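Local coordinates for flavoprotein (Thermotoga maritima, PDB 5V8S), which probably acts as an oxidoreductase in electron transfer, with a mu-oxo-diiron centre in one domain and a flavodoxin-like domain that probably binds FMN, at residues 94-100 with 163-169; 140-144 with 155-159; 268-272 with 323-327; 354-358 with 401-405; 87-93 with 109-115. The protein carries 1 engineered substitution. All blocks are in the same frame, centred on the assembly; numbering follows the deposited sequence.

Contact 1: 94-100 with 163-169. With FEO (mu-oxo-diiron), chain C.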
# COMPACT_ATOMS: atom_id res chain seq x y z
N ILE A 94 -22.81 -29.38 -4.44
CA ILE A 94 -21.39 -29.69 -4.30
C ILE A 94 -20.64 -28.40 -4.03
O ILE A 94 -20.78 -27.42 -4.77
CB ILE A 94 -20.84 -30.38 -5.56
CG1 ILE A 94 -21.52 -31.75 -5.74
CG2 ILE A 94 -19.31 -30.55 -5.44
CD1 ILE A 94 -21.08 -32.51 -7.01
N VAL A 95 -19.88 -28.39 -2.95
CA VAL A 95 -19.09 -27.23 -2.53
C VAL A 95 -17.62 -27.62 -2.67
O VAL A 95 -17.04 -28.26 -1.80
CB VAL A 95 -19.45 -26.81 -1.10
CG1 VAL A 95 -18.62 -25.61 -0.68
CG2 VAL A 95 -20.93 -26.50 -1.01
N ASN A 96 -17.00 -27.21 -3.79
CA ASN A 96 -15.60 -27.52 -4.02
C ASN A 96 -14.68 -26.71 -3.11
O ASN A 96 -13.54 -27.13 -2.86
CB ASN A 96 -15.25 -27.20 -5.48
CG ASN A 96 -15.84 -28.20 -6.46
OD1 ASN A 96 -15.64 -29.41 -6.32
ND2 ASN A 96 -16.57 -27.70 -7.47
N HIS A 97 -15.14 -25.57 -2.60
CA HIS A 97 -14.34 -24.60 -1.86
C HIS A 97 -15.34 -23.66 -1.20
O HIS A 97 -16.34 -23.28 -1.82
CB HIS A 97 -13.45 -23.86 -2.88
CG HIS A 97 -12.62 -22.71 -2.38
ND1 HIS A 97 -11.79 -22.75 -1.27
CD2 HIS A 97 -12.42 -21.50 -2.94
CE1 HIS A 97 -11.16 -21.60 -1.15
NE2 HIS A 97 -11.51 -20.82 -2.16
N THR A 98 -15.10 -23.34 0.06
CA THR A 98 -16.10 -22.68 0.89
C THR A 98 -15.92 -21.17 0.99
O THR A 98 -16.69 -20.53 1.71
CB THR A 98 -16.08 -23.26 2.30
OG1 THR A 98 -14.83 -22.96 2.93
CG2 THR A 98 -16.31 -24.77 2.27
N GLU A 99 -14.93 -20.59 0.33
CA GLU A 99 -14.70 -19.16 0.51
C GLU A 99 -15.95 -18.40 0.07
O GLU A 99 -16.61 -18.79 -0.90
CB GLU A 99 -13.50 -18.71 -0.32
CG GLU A 99 -13.08 -17.27 -0.09
CD GLU A 99 -11.80 -16.91 -0.78
OE1 GLU A 99 -11.09 -17.79 -1.27
OE2 GLU A 99 -11.48 -15.69 -0.82
N PRO A 100 -16.33 -17.31 0.75
CA PRO A 100 -17.63 -16.70 0.47
C PRO A 100 -17.81 -16.07 -0.90
O PRO A 100 -18.96 -15.73 -1.22
CB PRO A 100 -17.80 -15.68 1.59
CG PRO A 100 -17.05 -16.28 2.72
CD PRO A 100 -15.85 -16.93 2.10
N HIS A 163 -6.67 -22.58 -2.96
CA HIS A 163 -5.57 -22.03 -2.15
C HIS A 163 -5.86 -22.21 -0.66
O HIS A 163 -5.20 -21.63 0.18
CB HIS A 163 -5.43 -20.54 -2.46
CG HIS A 163 -6.72 -19.80 -2.32
ND1 HIS A 163 -7.03 -19.03 -1.22
CD2 HIS A 163 -7.83 -19.83 -3.09
CE1 HIS A 163 -8.26 -18.56 -1.36
NE2 HIS A 163 -8.77 -19.05 -2.48
N TRP A 164 -6.86 -23.04 -0.31
CA TRP A 164 -7.23 -23.34 1.07
C TRP A 164 -7.16 -24.84 1.30
O TRP A 164 -7.19 -25.62 0.35
CB TRP A 164 -8.67 -22.89 1.35
CG TRP A 164 -8.87 -21.42 1.67
CD1 TRP A 164 -7.94 -20.40 1.62
CD2 TRP A 164 -10.09 -20.82 2.11
NE1 TRP A 164 -8.52 -19.22 2.01
CE2 TRP A 164 -9.84 -19.45 2.34
CE3 TRP A 164 -11.37 -21.32 2.37
CZ2 TRP A 164 -10.82 -18.58 2.78
CZ3 TRP A 164 -12.34 -20.44 2.81
CH2 TRP A 164 -12.06 -19.09 3.01
N PRO A 165 -7.13 -25.28 2.56
CA PRO A 165 -7.08 -26.73 2.83
C PRO A 165 -8.34 -27.47 2.43
O PRO A 165 -8.32 -28.71 2.40
CB PRO A 165 -6.85 -26.81 4.35
CG PRO A 165 -7.32 -25.48 4.87
CD PRO A 165 -6.99 -24.49 3.81
N ASP A 166 -9.42 -26.76 2.11
CA ASP A 166 -10.67 -27.41 1.76
C ASP A 166 -10.82 -27.71 0.27
O ASP A 166 -11.80 -28.34 -0.11
CB ASP A 166 -11.87 -26.57 2.21
CG ASP A 166 -12.04 -25.27 1.43
OD1 ASP A 166 -11.11 -24.86 0.70
OD2 ASP A 166 -13.12 -24.65 1.56
N THR A 167 -9.88 -27.28 -0.57
CA THR A 167 -10.14 -27.26 -2.00
C THR A 167 -10.13 -28.66 -2.60
O THR A 167 -9.26 -29.48 -2.31
CB THR A 167 -9.16 -26.33 -2.71
OG1 THR A 167 -7.80 -26.70 -2.44
CG2 THR A 167 -9.32 -24.97 -2.20
N MET A 168 -11.13 -28.92 -3.44
CA MET A 168 -11.22 -30.14 -4.22
C MET A 168 -11.77 -29.78 -5.59
O MET A 168 -12.24 -28.67 -5.83
CB MET A 168 -12.13 -31.16 -3.53
CG MET A 168 -13.58 -30.75 -3.46
SD MET A 168 -14.59 -32.11 -2.82
CE MET A 168 -16.22 -31.46 -3.14
N VAL A 169 -11.71 -30.74 -6.50
CA VAL A 169 -12.32 -30.59 -7.81
C VAL A 169 -13.23 -31.78 -8.04
O VAL A 169 -13.01 -32.86 -7.48
CB VAL A 169 -11.26 -30.44 -8.93
CG1 VAL A 169 -10.39 -29.21 -8.72
CG2 VAL A 169 -10.38 -31.67 -8.99
FE1 FEO C . -10.87 -18.89 -3.06
FE2 FEO C . -12.93 -18.01 -5.63
O FEO C . -12.49 -18.33 -3.83
O HOH W 1 -14.90 -28.60 -0.05
O HOH W 2 -10.21 -17.00 -3.99
O HOH W 3 -11.01 -16.80 -5.78
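This contact builds one half of the diiron site of a metallo-beta-lactamase fold. Iron FE1 of the mu-oxo-diiron group is bound by His97 NE2 at 2.2 Å, Glu99 OE1 at 2.1 Å and His163 NE2 at 2.2 Å. Water 2 adds a ligand at 2.2 Å, and Asp180 also binds. The peptide bond before His163 is cis. Behind the metal, His97 ND1 donates to Asp166 OD1 (3.0 Å), which fixes the ring with NE2 facing the iron. The other oxygen, Asp166 OD2, accepts from Thr98 N and from Thr98 OG1, both at 2.8 Å. One carboxylate thus ties down the loop that carries two iron ligands. His97 and Trp164 form an offset edge-to-face pair, the edge of His97 toward the Trp164 face, with 5.0 Å between the centroids of the imidazole and the six-membered ring. Glu99 CB lies over that same six-membered ring, 4.0 Å from its centroid. Further back, Met168 N donates to Asn96 O (3.1 Å). Water 1 links Val95 O and Asp166 O. Glu99 OE2 bonds to Tyr276 of the second subunit, and Trp164 meets Trp363 of that subunit edge-to-face. Segment 94-100 runs from strand 92-94 into helix 100-103. Segment 163-169 leads into strand 168-172. Thr98 rests on helix 123-133, while Ile94 and Met168 pack on strand 152-158.

Contact 2: 140-144 with 155-159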
# COMPACT_ATOMS: atom_id res chain seq x y z
N VAL A 140 -19.09 -35.65 3.73
CA VAL A 140 -17.66 -35.51 3.44
C VAL A 140 -17.26 -36.57 2.42
O VAL A 140 -17.55 -37.75 2.60
CB VAL A 140 -16.83 -35.67 4.72
CG1 VAL A 140 -15.35 -35.79 4.41
CG2 VAL A 140 -17.08 -34.48 5.63
N VAL A 141 -16.56 -36.14 1.37
CA VAL A 141 -15.96 -37.03 0.39
C VAL A 141 -14.45 -37.05 0.59
O VAL A 141 -13.84 -36.02 0.90
CB VAL A 141 -16.32 -36.66 -1.06
CG1 VAL A 141 -17.79 -37.00 -1.36
CG2 VAL A 141 -16.02 -35.18 -1.34
N LYS A 142 -13.86 -38.23 0.41
CA LYS A 142 -12.43 -38.44 0.51
C LYS A 142 -11.78 -38.41 -0.87
O LYS A 142 -12.44 -38.45 -1.91
CB LYS A 142 -12.13 -39.77 1.20
CG LYS A 142 -12.60 -39.83 2.65
CD LYS A 142 -11.83 -40.86 3.45
CE LYS A 142 -11.97 -42.25 2.86
NZ LYS A 142 -11.59 -43.31 3.86
N ASP A 143 -10.45 -38.36 -0.86
CA ASP A 143 -9.69 -38.26 -2.10
C ASP A 143 -9.97 -39.48 -2.98
O ASP A 143 -9.74 -40.62 -2.58
CB ASP A 143 -8.20 -38.18 -1.78
CG ASP A 143 -7.37 -37.65 -2.94
OD1 ASP A 143 -7.94 -37.08 -3.90
OD2 ASP A 143 -6.13 -37.78 -2.88
N GLY A 144 -10.45 -39.22 -4.19
CA GLY A 144 -10.71 -40.26 -5.16
C GLY A 144 -12.07 -40.91 -5.03
O GLY A 144 -12.40 -41.78 -5.84
N LYS A 155 -16.59 -38.03 -9.42
CA LYS A 155 -15.35 -38.40 -8.76
C LYS A 155 -14.76 -37.15 -8.13
O LYS A 155 -14.65 -36.11 -8.78
CB LYS A 155 -14.37 -38.98 -9.77
CG LYS A 155 -13.06 -39.46 -9.16
CD LYS A 155 -12.17 -40.14 -10.19
CE LYS A 155 -11.02 -40.88 -9.53
NZ LYS A 155 -11.52 -41.96 -8.59
N PHE A 156 -14.39 -37.24 -6.85
CA PHE A 156 -13.90 -36.09 -6.10
C PHE A 156 -12.40 -36.25 -5.87
O PHE A 156 -11.95 -37.28 -5.35
CB PHE A 156 -14.67 -35.94 -4.79
CG PHE A 156 -16.13 -35.77 -5.02
CD1 PHE A 156 -16.64 -34.53 -5.35
CD2 PHE A 156 -16.98 -36.86 -5.03
CE1 PHE A 156 -17.98 -34.37 -5.63
CE2 PHE A 156 -18.32 -36.70 -5.30
CZ PHE A 156 -18.82 -35.45 -5.61
N VAL A 157 -11.64 -35.23 -6.25
CA VAL A 157 -10.20 -35.26 -6.15
C VAL A 157 -9.77 -34.10 -5.26
O VAL A 157 -10.01 -32.93 -5.60
CB VAL A 157 -9.56 -35.14 -7.54
CG1 VAL A 157 -8.05 -35.11 -7.42
CG2 VAL A 157 -10.05 -36.28 -8.46
N MET A 158 -9.14 -34.41 -4.14
CA MET A 158 -8.66 -33.35 -3.25
C MET A 158 -7.46 -32.66 -3.89
O MET A 158 -6.53 -33.32 -4.37
CB MET A 158 -8.27 -33.93 -1.90
CG MET A 158 -9.37 -34.67 -1.16
SD MET A 158 -10.92 -33.77 -0.95
CE MET A 158 -11.98 -34.63 -2.10
N THR A 159 -7.48 -31.34 -3.90
CA THR A 159 -6.36 -30.54 -4.40
C THR A 159 -6.05 -29.48 -3.35
O THR A 159 -6.28 -28.28 -3.56
CB THR A 159 -6.68 -29.93 -5.77
OG1 THR A 159 -7.81 -29.05 -5.67
CG2 THR A 159 -6.98 -31.04 -6.79
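The two segments cross at a steep angle: the directions of 141-144 and 155-158 differ by 98°. In the metallo-beta-lactamase sandwich, 140-144 is the passage from strand 138-140, at the rim of one sheet, to strand 146-149, at the rim of the other. It passes over strand 152-158, which carries 155-158. Asp143 and Val157 are closest, with CA atoms 5.1 Å apart. Gly144 N donates to Phe156 O at 2.7 Å, just before the regular pairing of strands 146-149 and 152-158. Gly144 has phi 86° and psi -1°. A CB there would jam against the carbonyl of Asp143. The Asp143 side chain bonds to the strand backbone, with Met158 N donating to Asp143 OD1 at 2.9 Å. Its OD2 forms a salt bridge with Lys227 of helix 218-228. The inner side is apolar. Val141 CG2 lies 3.7 Å from Phe156 CG and 4.1 Å from Met158 CE, and Val141 CG1 makes an off-centre CH-pi contact, 4.2 Å from the Phe156 ring centroid. Met168 of the next strand joins this cluster. At the outer end, Lys155 NZ pairs with Glu146 and also donates to Gly144 O at 2.9 Å.

Contact 3: 268-272 with 323-327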
# COMPACT_ATOMS: atom_id res chain seq x y z
N VAL A 268 12.43 -8.33 -18.65
CA VAL A 268 12.97 -7.95 -17.34
C VAL A 268 11.97 -6.99 -16.71
O VAL A 268 11.47 -6.08 -17.39
CB VAL A 268 14.36 -7.29 -17.49
CG1 VAL A 268 14.86 -6.76 -16.16
CG2 VAL A 268 15.36 -8.30 -18.08
N THR A 269 11.66 -7.19 -15.44
CA THR A 269 10.76 -6.28 -14.73
C THR A 269 11.58 -5.42 -13.78
O THR A 269 12.38 -5.93 -12.99
CB THR A 269 9.61 -7.02 -14.02
OG1 THR A 269 8.82 -7.71 -15.00
CG2 THR A 269 8.69 -6.07 -13.31
N VAL A 270 11.40 -4.11 -13.90
CA VAL A 270 12.18 -3.10 -13.17
C VAL A 270 11.21 -2.41 -12.22
O VAL A 270 10.19 -1.86 -12.65
CB VAL A 270 12.79 -2.08 -14.13
CG1 VAL A 270 13.64 -1.06 -13.35
CG2 VAL A 270 13.61 -2.77 -15.20
N ILE A 271 11.54 -2.44 -10.93
CA ILE A 271 10.66 -1.97 -9.87
C ILE A 271 11.46 -1.03 -8.99
O ILE A 271 12.47 -1.45 -8.41
CB ILE A 271 10.11 -3.14 -9.04
CG1 ILE A 271 9.35 -4.15 -9.90
CG2 ILE A 271 9.21 -2.62 -7.91
CD1 ILE A 271 9.26 -5.49 -9.23
N TYR A 272 11.02 0.21 -8.86
CA TYR A 272 11.79 1.14 -8.04
C TYR A 272 10.92 2.21 -7.41
O TYR A 272 9.82 2.52 -7.87
CB TYR A 272 12.92 1.79 -8.85
CG TYR A 272 12.53 2.69 -10.00
CD1 TYR A 272 12.29 2.17 -11.27
CD2 TYR A 272 12.52 4.07 -9.87
CE1 TYR A 272 11.97 2.99 -12.32
CE2 TYR A 272 12.20 4.89 -10.93
CZ TYR A 272 11.95 4.36 -12.17
OH TYR A 272 11.66 5.17 -13.26
N LEU A 323 14.62 -9.67 -12.33
CA LEU A 323 14.07 -8.46 -11.74
C LEU A 323 15.19 -7.48 -11.43
O LEU A 323 16.31 -7.88 -11.10
CB LEU A 323 13.33 -8.75 -10.42
CG LEU A 323 12.24 -9.83 -10.44
CD1 LEU A 323 11.59 -9.94 -9.07
CD2 LEU A 323 11.22 -9.50 -11.51
N ILE A 324 14.89 -6.20 -11.55
CA ILE A 324 15.82 -5.15 -11.17
C ILE A 324 15.10 -4.23 -10.21
O ILE A 324 14.01 -3.74 -10.51
CB ILE A 324 16.34 -4.35 -12.38
CG1 ILE A 324 17.15 -5.26 -13.30
CG2 ILE A 324 17.22 -3.18 -11.89
CD1 ILE A 324 17.85 -4.55 -14.38
N PHE A 325 15.72 -3.98 -9.05
CA PHE A 325 15.14 -3.13 -8.02
C PHE A 325 15.98 -1.86 -7.86
O PHE A 325 17.21 -1.92 -7.89
CB PHE A 325 15.10 -3.86 -6.68
CG PHE A 325 14.12 -4.98 -6.66
CD1 PHE A 325 12.77 -4.73 -6.50
CD2 PHE A 325 14.55 -6.28 -6.81
CE1 PHE A 325 11.85 -5.77 -6.52
CE2 PHE A 325 13.65 -7.33 -6.82
CZ PHE A 325 12.30 -7.07 -6.66
N GLY A 326 15.30 -0.72 -7.73
CA GLY A 326 15.94 0.52 -7.35
C GLY A 326 15.34 0.99 -6.03
O GLY A 326 14.12 1.16 -5.94
N VAL A 327 16.17 1.18 -5.01
CA VAL A 327 15.73 1.30 -3.63
C VAL A 327 16.22 2.63 -3.05
O VAL A 327 17.44 2.86 -2.93
CB VAL A 327 16.25 0.13 -2.78
CG1 VAL A 327 15.80 0.27 -1.37
CG2 VAL A 327 15.81 -1.20 -3.40
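Backbone hydrogen bonds join these two parallel strands of the flavodoxin-like domain. Ile324 N donates to Thr269 O (2.9 Å), Ile271 N to Ile324 O (2.8 Å) and Gly326 N to Ile271 O (3.0 Å). The axes run 4.6 Å apart at their closest and diverge by 14°. The register pairs Thr269 with Leu323, Val270 with Ile324, Ile271 with Phe325 and Tyr272 with Gly326. CA-H...O contacts fill in between: Leu323 CA to Thr269 O and Val270 CA to Ile324 O, both 3.3 Å, Phe325 CA to Ile271 O at 3.2 Å, and Tyr272 CA to Gly326 O at 3.1 Å. Apolar contacts lie on both faces of the sheet. On the face of Ile271 and Phe325, Ile271 CD1 meets Phe325 CE1 at 3.8 Å, and both residues pack on helix 336-348. On the face of Val270 and Ile324, Val270 CG2 lies 4.2 Å from Ile324 CB, and helix 278-292 closes over both. Gly326 fits the tight pairing with Tyr272, because a CB there would clash with Tyr272 CB at 2.9 Å. The polar ends point to other partners: Thr269 OG1 bonds to Ser320 and Tyr272 OH to Glu280. Across the contact the polar bonding is thus all main chain, while the side chains that meet are apolar or nearly so. This chemistry suits a central sheet buried between two helical layers.

Contact 4: 354-358 with 401-405; sequences PVLVF and AISLL
Leu356 reaches down from its strand into the groove formed by Ala401, Ile402 and Leu405. Its rotamer is chi1 m, chi2 t. Its CD1 lies 3.5 Å from Ala401 O, 4.1 Å from Ala401 CB, 3.7 Å from Ile402 CD1 and 4.0 Å from Leu405 CB. Build 354-358 as an extended strand and 401-405 as alpha helix, with Leu405 N bonded to Ala401 O at 3.0 Å. Set the two axes 9.3 Å apart and nearly antiparallel, at 174°. The closest CA pair is Leu356 and Ala401, at 7.2 Å. Pro354 CB touches Leu405 CD1 at 4.2 Å; Leu405 is chi1 t, chi2 p. Two residues beyond Leu356, Phe358 (chi1 m) sets CZ 3.9 Å from Ala401 CB and 4.4 Å from Ile402 CD1. Val355 points away from the helix. No hydrogen bond crosses; the side chains that meet are apolar, in van der Waals contact. Helix 278-292 packs beside it, touching Phe358 and Ile402. A C-terminal helix antiparallel to a strand of the parallel sheet, one in from the edge, is typical of the flavodoxin-like alpha/beta fold.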
# COMPACT_ATOMS: atom_id res chain seq x y z
N PRO A 354 17.39 -14.47 -11.26
CA PRO A 354 18.42 -13.49 -10.92
C PRO A 354 17.85 -12.09 -10.75
O PRO A 354 16.86 -11.71 -11.37
CB PRO A 354 19.36 -13.54 -12.12
CG PRO A 354 18.56 -14.12 -13.22
CD PRO A 354 17.52 -14.99 -12.63
N VAL A 355 18.53 -11.32 -9.90
CA VAL A 355 18.11 -9.97 -9.54
C VAL A 355 19.33 -9.06 -9.51
O VAL A 355 20.41 -9.48 -9.10
CB VAL A 355 17.41 -9.97 -8.15
CG1 VAL A 355 17.11 -8.57 -7.65
CG2 VAL A 355 16.14 -10.83 -8.21
N LEU A 356 19.14 -7.81 -9.94
CA LEU A 356 20.08 -6.74 -9.67
C LEU A 356 19.44 -5.78 -8.68
O LEU A 356 18.26 -5.47 -8.80
CB LEU A 356 20.39 -5.92 -10.92
CG LEU A 356 21.09 -6.62 -12.08
CD1 LEU A 356 21.24 -5.67 -13.26
CD2 LEU A 356 22.43 -7.19 -11.63
N VAL A 357 20.23 -5.29 -7.72
CA VAL A 357 19.78 -4.29 -6.76
C VAL A 357 20.62 -3.04 -6.95
O VAL A 357 21.86 -3.11 -6.99
CB VAL A 357 19.87 -4.79 -5.31
CG1 VAL A 357 19.46 -3.67 -4.33
CG2 VAL A 357 19.02 -6.03 -5.12
N PHE A 358 19.95 -1.92 -7.14
CA PHE A 358 20.54 -0.59 -7.09
C PHE A 358 19.96 0.10 -5.87
O PHE A 358 18.75 0.10 -5.67
CB PHE A 358 20.16 0.22 -8.34
CG PHE A 358 20.73 -0.30 -9.64
CD1 PHE A 358 20.18 -1.40 -10.26
CD2 PHE A 358 21.79 0.33 -10.26
CE1 PHE A 358 20.70 -1.87 -11.47
CE2 PHE A 358 22.31 -0.14 -11.46
CZ PHE A 358 21.77 -1.24 -12.06
N ALA A 401 26.65 -3.66 -14.28
CA ALA A 401 25.60 -4.48 -13.68
C ALA A 401 24.73 -5.11 -14.75
O ALA A 401 24.40 -6.29 -14.68
CB ALA A 401 24.75 -3.63 -12.74
N ILE A 402 24.33 -4.31 -15.75
CA ILE A 402 23.50 -4.86 -16.82
C ILE A 402 24.27 -5.92 -17.60
O ILE A 402 23.71 -6.95 -17.99
CB ILE A 402 22.96 -3.74 -17.72
CG1 ILE A 402 22.23 -2.66 -16.91
CG2 ILE A 402 22.03 -4.33 -18.78
CD1 ILE A 402 21.19 -3.17 -15.95
N SER A 403 25.57 -5.70 -17.84
CA SER A 403 26.38 -6.72 -18.51
C SER A 403 26.47 -8.00 -17.69
O SER A 403 26.46 -9.10 -18.25
CB SER A 403 27.79 -6.18 -18.78
OG SER A 403 27.76 -5.14 -19.73
N LEU A 404 26.58 -7.88 -16.37
CA LEU A 404 26.60 -9.06 -15.51
C LEU A 404 25.30 -9.84 -15.65
O LEU A 404 25.32 -11.08 -15.76
CB LEU A 404 26.80 -8.61 -14.06
CG LEU A 404 27.02 -9.69 -13.01
CD1 LEU A 404 28.33 -10.41 -13.28
CD2 LEU A 404 27.01 -9.07 -11.62
N LEU A 405 24.17 -9.14 -15.69
CA LEU A 405 22.88 -9.79 -15.88
C LEU A 405 22.80 -10.49 -17.23
O LEU A 405 22.32 -11.63 -17.33
CB LEU A 405 21.77 -8.74 -15.74
CG LEU A 405 20.36 -9.31 -15.90
CD1 LEU A 405 20.09 -10.35 -14.82
CD2 LEU A 405 19.33 -8.21 -15.84

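Contact 5: 87-93 with 109-115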
# COMPACT_ATOMS: atom_id res chain seq x y z
N PRO A 87 -36.15 -24.51 -7.62
CA PRO A 87 -35.16 -24.85 -6.58
C PRO A 87 -35.60 -26.00 -5.69
O PRO A 87 -34.76 -26.75 -5.18
CB PRO A 87 -35.01 -23.54 -5.80
CG PRO A 87 -35.38 -22.47 -6.79
CD PRO A 87 -36.48 -23.07 -7.62
N LYS A 88 -36.91 -26.18 -5.52
CA LYS A 88 -37.42 -27.28 -4.71
C LYS A 88 -37.04 -28.64 -5.28
O LYS A 88 -37.09 -29.64 -4.56
CB LYS A 88 -38.93 -27.16 -4.60
CG LYS A 88 -39.38 -25.97 -3.80
CD LYS A 88 -40.87 -26.01 -3.54
CE LYS A 88 -41.66 -25.82 -4.84
NZ LYS A 88 -43.12 -25.74 -4.59
N GLU A 89 -36.67 -28.69 -6.56
CA GLU A 89 -36.25 -29.93 -7.21
C GLU A 89 -34.75 -30.14 -7.14
O GLU A 89 -34.24 -31.12 -7.70
CB GLU A 89 -36.68 -29.93 -8.68
CG GLU A 89 -38.16 -29.59 -8.92
CD GLU A 89 -39.07 -30.80 -8.87
OE1 GLU A 89 -38.57 -31.94 -8.96
OE2 GLU A 89 -40.30 -30.60 -8.74
N ILE A 90 -34.01 -29.25 -6.48
CA ILE A 90 -32.59 -29.49 -6.27
C ILE A 90 -32.41 -30.57 -5.21
O ILE A 90 -33.04 -30.54 -4.14
CB ILE A 90 -31.86 -28.19 -5.90
CG1 ILE A 90 -31.83 -27.26 -7.12
CG2 ILE A 90 -30.43 -28.49 -5.42
CD1 ILE A 90 -31.35 -25.87 -6.80
N THR A 91 -31.51 -31.51 -5.48
CA THR A 91 -31.27 -32.65 -4.61
C THR A 91 -29.87 -32.67 -4.02
O THR A 91 -29.67 -33.27 -2.95
CB THR A 91 -31.47 -33.97 -5.37
OG1 THR A 91 -30.64 -34.00 -6.54
CG2 THR A 91 -32.95 -34.17 -5.78
N HIS A 92 -28.89 -32.03 -4.68
CA HIS A 92 -27.50 -32.06 -4.26
C HIS A 92 -26.88 -30.69 -4.46
O HIS A 92 -27.21 -30.00 -5.43
CB HIS A 92 -26.70 -33.05 -5.12
CG HIS A 92 -27.11 -34.47 -4.93
ND1 HIS A 92 -28.27 -34.98 -5.46
CD2 HIS A 92 -26.50 -35.48 -4.27
CE1 HIS A 92 -28.37 -36.26 -5.12
NE2 HIS A 92 -27.31 -36.58 -4.40
N ILE A 93 -26.00 -30.31 -3.55
CA ILE A 93 -25.13 -29.15 -3.73
C ILE A 93 -23.69 -29.58 -3.46
O ILE A 93 -23.38 -30.09 -2.37
CB ILE A 93 -25.51 -27.97 -2.81
CG1 ILE A 93 -26.96 -27.54 -3.06
CG2 ILE A 93 -24.57 -26.79 -3.06
CD1 ILE A 93 -27.51 -26.52 -2.09
N THR A 109 -29.80 -20.09 -0.68
CA THR A 109 -30.20 -21.21 -1.53
C THR A 109 -30.88 -22.29 -0.71
O THR A 109 -31.93 -22.82 -1.10
CB THR A 109 -28.98 -21.76 -2.27
OG1 THR A 109 -28.38 -20.72 -3.05
CG2 THR A 109 -29.37 -22.91 -3.21
N LEU A 110 -30.29 -22.63 0.44
CA LEU A 110 -30.87 -23.69 1.26
C LEU A 110 -32.26 -23.30 1.76
O LEU A 110 -33.17 -24.13 1.80
CB LEU A 110 -29.94 -24.02 2.44
CG LEU A 110 -28.57 -24.61 2.09
CD1 LEU A 110 -27.72 -24.82 3.33
CD2 LEU A 110 -28.73 -25.93 1.35
N LYS A 111 -32.45 -22.04 2.12
CA LYS A 111 -33.76 -21.59 2.57
C LYS A 111 -34.78 -21.64 1.43
O LYS A 111 -35.94 -22.01 1.65
CB LYS A 111 -33.67 -20.16 3.12
CG LYS A 111 -33.91 -20.06 4.62
CD LYS A 111 -33.52 -18.69 5.17
CE LYS A 111 -33.71 -18.60 6.69
NZ LYS A 111 -33.19 -17.31 7.24
N THR A 112 -34.37 -21.27 0.22
CA THR A 112 -35.28 -21.31 -0.92
C THR A 112 -35.65 -22.74 -1.28
O THR A 112 -36.79 -23.02 -1.66
CB THR A 112 -34.65 -20.60 -2.11
OG1 THR A 112 -34.30 -19.27 -1.72
CG2 THR A 112 -35.61 -20.51 -3.27
N ILE A 113 -34.70 -23.68 -1.17
CA ILE A 113 -35.01 -25.07 -1.47
C ILE A 113 -36.05 -25.59 -0.49
O ILE A 113 -37.02 -26.26 -0.87
CB ILE A 113 -33.72 -25.93 -1.47
CG1 ILE A 113 -32.79 -25.48 -2.60
CG2 ILE A 113 -34.07 -27.41 -1.68
CD1 ILE A 113 -31.41 -26.10 -2.54
N GLY A 114 -35.89 -25.27 0.80
CA GLY A 114 -36.91 -25.54 1.79
C GLY A 114 -37.00 -26.97 2.28
O GLY A 114 -37.96 -27.30 3.00
N HIS A 115 -36.05 -27.82 1.92
CA HIS A 115 -36.00 -29.18 2.43
C HIS A 115 -34.55 -29.63 2.41
O HIS A 115 -33.69 -28.98 1.81
CB HIS A 115 -36.89 -30.14 1.62
CG HIS A 115 -36.58 -30.18 0.16
ND1 HIS A 115 -35.47 -30.83 -0.34
CD2 HIS A 115 -37.23 -29.67 -0.91
CE1 HIS A 115 -35.44 -30.69 -1.66
NE2 HIS A 115 -36.49 -29.99 -2.02
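Pro87 starts the first segment in a short 3-10 turn, where Ile90 N bonds back to Pro87 O at 2.9 Å. Pro87 CB lies 4.0 Å from Thr112 CG2, and Pro87 O 3.5 Å from Ile113 CG1. The CA atoms come nearest at Lys88 and Ile113, 4.6 Å apart. The Lys88 side chain passes the helix end, with CG 3.8 Å from Ile113 O. Lys88 O accepts the one hydrogen bond across the contact, from His115 NE2 at 2.6 Å. His115 can reach back because Gly114, with phi 79°, ends the helix and turns the chain. Ile90 packs CG2 against Ile113 CD1 at 3.9 Å. Ile90 O has no hydrogen-bond partner in the model; His115 CE1 lies 3.5 Å from it. Thr91 and His92 face away from the helix, and Thr91 OG1 bonds to His92 ND1 at 2.8 Å. Ile93 turns back inward. Its CD1 meets Leu110 CD2 at 3.7 Å, Ile113 CD1 at 3.9 Å and Thr109 CG2 at 4.2 Å. Helix 74-82 packs alongside. Strand 92-94, helix 106-113 and strand 118-121, a parallel neighbour of the first, form a beta-alpha-beta crossover in the metallo-beta-lactamase domain.

Overall arrangement
Contacts 5, 1 and 2 belong to the metallo-beta-lactamase domain, and contacts 3 and 4 to the flavodoxin-like domain. Contacts 5 and 1 interleave along the chain, and strand 92-94 runs from one into the other. Contact 2 is nested within contact 1. Their centres are 11 Å apart, and strands 152-158 and 168-172 join them in one sheet. Contacts 3 and 4 follow later, 10 Å apart on neighbouring strands 322-327 and 354-360. Contacts 1 and 3 lie 36 Å apart between centres. Tyr276 and Trp363 of the second subunit reach contact 1 instead, consistent with the head-to-tail dimer of flavodiiron proteins, where one subunit's flavin domain probably serves the other's irons.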